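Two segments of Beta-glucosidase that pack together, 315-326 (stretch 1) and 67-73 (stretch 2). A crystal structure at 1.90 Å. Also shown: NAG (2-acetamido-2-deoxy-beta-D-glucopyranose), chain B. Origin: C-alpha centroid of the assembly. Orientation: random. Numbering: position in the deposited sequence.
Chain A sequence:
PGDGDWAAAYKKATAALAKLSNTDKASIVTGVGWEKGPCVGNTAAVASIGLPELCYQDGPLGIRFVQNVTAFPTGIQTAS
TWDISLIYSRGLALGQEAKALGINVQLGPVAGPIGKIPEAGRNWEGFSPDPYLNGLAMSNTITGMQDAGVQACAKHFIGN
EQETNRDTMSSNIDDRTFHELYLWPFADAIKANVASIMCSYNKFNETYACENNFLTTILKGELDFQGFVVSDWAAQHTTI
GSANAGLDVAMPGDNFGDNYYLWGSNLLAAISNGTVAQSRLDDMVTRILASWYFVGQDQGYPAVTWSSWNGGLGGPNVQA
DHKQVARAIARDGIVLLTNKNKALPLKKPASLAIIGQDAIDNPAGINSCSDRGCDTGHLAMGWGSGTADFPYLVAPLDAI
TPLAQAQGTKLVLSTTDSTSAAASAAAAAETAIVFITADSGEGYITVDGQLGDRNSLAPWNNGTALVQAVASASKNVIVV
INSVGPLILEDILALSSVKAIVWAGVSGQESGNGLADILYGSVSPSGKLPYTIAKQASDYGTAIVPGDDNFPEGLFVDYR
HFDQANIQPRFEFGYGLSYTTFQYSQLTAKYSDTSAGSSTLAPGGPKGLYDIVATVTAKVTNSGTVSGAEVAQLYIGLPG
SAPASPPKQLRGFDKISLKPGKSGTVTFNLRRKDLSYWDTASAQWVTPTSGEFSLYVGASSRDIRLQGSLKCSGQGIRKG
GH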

# COMPACT_ATOMS: atom_id res chain seq x y z
N GLY A 315 -27.26 -5.20 3.40
CA GLY A 315 -26.96 -3.94 2.73
C GLY A 315 -27.33 -3.80 1.24
O GLY A 315 -27.64 -4.77 0.57
N PRO A 316 -27.26 -2.59 0.70
CA PRO A 316 -27.51 -2.44 -0.74
C PRO A 316 -26.29 -2.90 -1.60
O PRO A 316 -25.14 -3.07 -1.06
CB PRO A 316 -27.72 -0.99 -0.86
CG PRO A 316 -26.86 -0.40 0.17
CD PRO A 316 -26.99 -1.31 1.34
N ASN A 317 -26.52 -3.07 -2.89
CA ASN A 317 -25.41 -3.42 -3.76
C ASN A 317 -24.72 -2.11 -4.06
O ASN A 317 -25.33 -1.23 -4.64
CB ASN A 317 -25.89 -4.08 -5.00
CG ASN A 317 -24.83 -4.12 -6.10
OD1 ASN A 317 -23.65 -4.19 -5.85
ND2 ASN A 317 -25.30 -4.18 -7.31
N VAL A 318 -23.49 -1.95 -3.61
CA VAL A 318 -22.80 -0.67 -3.76
C VAL A 318 -21.71 -0.69 -4.85
O VAL A 318 -20.93 0.23 -4.93
CB VAL A 318 -22.22 -0.21 -2.40
CG1 VAL A 318 -23.31 -0.03 -1.33
CG2 VAL A 318 -21.19 -1.15 -1.87
N GLN A 319 -21.62 -1.73 -5.67
CA GLN A 319 -20.51 -1.87 -6.63
C GLN A 319 -20.43 -0.77 -7.66
O GLN A 319 -19.35 -0.45 -8.13
CB GLN A 319 -20.58 -3.17 -7.37
CG GLN A 319 -20.37 -4.37 -6.43
CD GLN A 319 -20.46 -5.67 -7.18
OE1 GLN A 319 -19.61 -5.97 -7.99
NE2 GLN A 319 -21.54 -6.42 -6.95
N ALA A 320 -21.59 -0.23 -8.03
CA ALA A 320 -21.65 0.85 -8.98
C ALA A 320 -20.78 0.47 -10.22
O ALA A 320 -20.87 -0.67 -10.68
CB ALA A 320 -21.23 2.15 -8.30
N ASP A 321 -20.00 1.40 -10.76
CA ASP A 321 -19.15 1.19 -11.92
C ASP A 321 -17.68 1.00 -11.48
O ASP A 321 -16.74 1.24 -12.25
CB ASP A 321 -19.28 2.39 -12.90
CG ASP A 321 -18.91 3.71 -12.26
OD1 ASP A 321 -18.66 4.64 -13.02
OD2 ASP A 321 -18.81 3.83 -11.04
N HIS A 322 -17.49 0.58 -10.23
CA HIS A 322 -16.11 0.53 -9.66
C HIS A 322 -15.23 -0.53 -10.24
O HIS A 322 -14.01 -0.51 -10.01
CB HIS A 322 -16.19 0.41 -8.14
CG HIS A 322 -16.91 1.55 -7.49
ND1 HIS A 322 -17.71 1.40 -6.37
CD2 HIS A 322 -17.00 2.86 -7.84
CE1 HIS A 322 -18.21 2.57 -6.04
NE2 HIS A 322 -17.81 3.47 -6.92
N LYS A 323 -15.79 -1.47 -11.01
CA LYS A 323 -14.94 -2.44 -11.68
C LYS A 323 -14.02 -1.79 -12.70
O LYS A 323 -13.04 -2.38 -13.15
CB LYS A 323 -15.75 -3.57 -12.31
CG LYS A 323 -16.49 -3.19 -13.57
CD LYS A 323 -17.23 -4.39 -14.13
CE LYS A 323 -17.69 -3.96 -15.51
NZ LYS A 323 -18.38 -5.01 -16.25
N GLN A 324 -14.35 -0.57 -13.10
CA GLN A 324 -13.58 0.08 -14.22
C GLN A 324 -12.17 0.42 -13.71
O GLN A 324 -11.12 0.03 -14.29
CB GLN A 324 -14.41 1.28 -14.74
CG GLN A 324 -15.73 0.67 -15.27
CD GLN A 324 -16.72 1.64 -15.90
OE1 GLN A 324 -16.48 2.82 -16.00
NE2 GLN A 324 -17.85 1.08 -16.36
N VAL A 325 -12.14 1.10 -12.57
CA VAL A 325 -10.83 1.42 -11.98
C VAL A 325 -10.15 0.15 -11.50
O VAL A 325 -8.95 0.06 -11.61
CB VAL A 325 -10.91 2.50 -10.87
CG1 VAL A 325 -11.59 1.98 -9.63
CG2 VAL A 325 -9.50 2.97 -10.52
N ALA A 326 -10.90 -0.84 -11.02
CA ALA A 326 -10.31 -2.11 -10.65
C ALA A 326 -9.57 -2.78 -11.86
O ALA A 326 -8.42 -3.24 -11.75
CB ALA A 326 -11.33 -3.02 -9.98
C1 NAG B . -26.34 -8.49 -4.47
C2 NAG B . -27.31 -9.37 -3.69
C3 NAG B . -28.31 -9.97 -4.67
C4 NAG B . -29.03 -8.82 -5.35
C5 NAG B . -27.95 -8.08 -6.13
C6 NAG B . -28.42 -6.96 -7.04
C7 NAG B . -26.50 -10.50 -1.70
C8 NAG B . -25.74 -11.63 -1.08
N2 NAG B . -26.61 -10.45 -3.01
O3 NAG B . -29.22 -10.74 -3.93
O4 NAG B . -30.05 -9.33 -6.19
O5 NAG B . -27.10 -7.52 -5.17
O6 NAG B . -29.31 -6.24 -6.23
O7 NAG B . -27.02 -9.65 -0.99
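Stretch 2 (67-73) QNVTAFP

Stretch 2 has no regular helix or strand; it is extended from Val69 onward, after a left-handed residue at Asn68. It runs alongside stretch 1 in the same direction: Asn68 lies beside Asn317, Val69 beside Gln319, and Phe72 beside Ala326, where stretch 1 has become helical. The CA atoms of Asn317 and Asn68 are 5.0 Å apart, and those of Ala326 and Phe72 are 5.3 Å apart.

Asn68 covers the most surface. Its backbone sits at phi/psi 57/48, a left-handed conformation that asparagine tolerates better than most residues. Its carbonyl accepts a hydrogen bond from stretch 1, from Val318 N to Asn68 O at 3.3 Å. The side chain, in the m rotamer, points toward stretch 1 and carries the glycan: Asn68 ND2 is bonded covalently to NAG C1 at 1.4 Å. The same nitrogen gives its remaining proton to a water, 2.7 Å from ND2, which in turn donates to Gly315 O and NAG O7.

Gln319 covers the next largest area. Its long side chain lets an amide reach stretch 2, where Gln319 NE2 lies 3.3 Å from Asn68 OD1. Gln319 NE2 donates to Asn317 OD1, at 3.3 Å. The methylenes serve too, CG lying 3.8 Å from Val69 C. A water donates to both Gln319 OE1 and Thr70 OG1, at 2.7 Å each, joining the two side chains.

Thr70, third in area, is buried and suits a mixed setting: OG1 meets this water and lies 3.5 Å from His322 CB, while its methyl CG2 faces Ala326.

Beyond it the contact turns apolar. Val325 CG1 meets the edge of the Phe72 ring, 4.0 Å from CE1. The single methyl of Ala326 fits among three residues of stretch 2, with Ala326 CB 3.9 Å from Pro73 CD and 4.4 Å from both Phe72 CD1 and Thr70 CG2.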

# COMPACT_ATOMS: atom_id res chain seq x y z
N GLN A 67 -21.31 -8.35 1.43
CA GLN A 67 -21.50 -8.82 0.11
C GLN A 67 -21.80 -7.64 -0.85
O GLN A 67 -22.16 -6.50 -0.40
CB GLN A 67 -22.59 -9.89 0.04
CG GLN A 67 -22.39 -11.08 0.92
CD GLN A 67 -21.05 -11.69 0.65
OE1 GLN A 67 -20.78 -12.06 -0.46
NE2 GLN A 67 -20.16 -11.74 1.66
N ASN A 68 -21.65 -7.92 -2.14
CA ASN A 68 -21.94 -6.93 -3.20
C ASN A 68 -21.11 -5.68 -3.01
O ASN A 68 -21.61 -4.58 -3.14
CB ASN A 68 -23.40 -6.56 -3.21
CG ASN A 68 -24.21 -7.45 -4.08
OD1 ASN A 68 -23.72 -7.97 -5.10
ND2 ASN A 68 -25.45 -7.68 -3.68
N VAL A 69 -19.81 -5.89 -2.78
CA VAL A 69 -18.85 -4.82 -2.78
C VAL A 69 -17.73 -5.18 -3.81
O VAL A 69 -17.67 -6.27 -4.33
CB VAL A 69 -18.23 -4.63 -1.37
CG1 VAL A 69 -19.31 -4.38 -0.35
CG2 VAL A 69 -17.39 -5.83 -0.97
N THR A 70 -16.88 -4.22 -4.09
CA THR A 70 -15.79 -4.41 -5.04
C THR A 70 -14.53 -4.90 -4.30
O THR A 70 -14.14 -4.32 -3.29
CB THR A 70 -15.48 -3.10 -5.78
OG1 THR A 70 -16.65 -2.72 -6.53
CG2 THR A 70 -14.33 -3.22 -6.78
N ALA A 71 -13.85 -5.88 -4.88
CA ALA A 71 -12.57 -6.33 -4.38
C ALA A 71 -11.48 -5.67 -5.28
O ALA A 71 -11.20 -6.13 -6.38
CB ALA A 71 -12.48 -7.84 -4.38
N PHE A 72 -11.02 -4.49 -4.85
CA PHE A 72 -10.09 -3.71 -5.59
C PHE A 72 -8.71 -4.38 -5.57
O PHE A 72 -8.44 -5.23 -4.74
CB PHE A 72 -9.96 -2.31 -5.03
CG PHE A 72 -11.22 -1.45 -5.12
CD1 PHE A 72 -11.54 -0.75 -6.27
CD2 PHE A 72 -12.11 -1.42 -4.08
CE1 PHE A 72 -12.72 0.00 -6.31
CE2 PHE A 72 -13.26 -0.65 -4.12
CZ PHE A 72 -13.56 0.03 -5.28
N PRO A 73 -7.83 -4.01 -6.50
CA PRO A 73 -6.43 -4.42 -6.43
C PRO A 73 -5.78 -4.03 -5.11
O PRO A 73 -6.18 -3.05 -4.43
CB PRO A 73 -5.78 -3.66 -7.58
CG PRO A 73 -6.86 -3.41 -8.55
CD PRO A 73 -8.13 -3.27 -7.73
O HOH W 1 -24.26 -5.00 0.61
O HOH W 2 -26.72 -6.60 -1.62
O HOH W 3 -17.58 -4.28 -8.56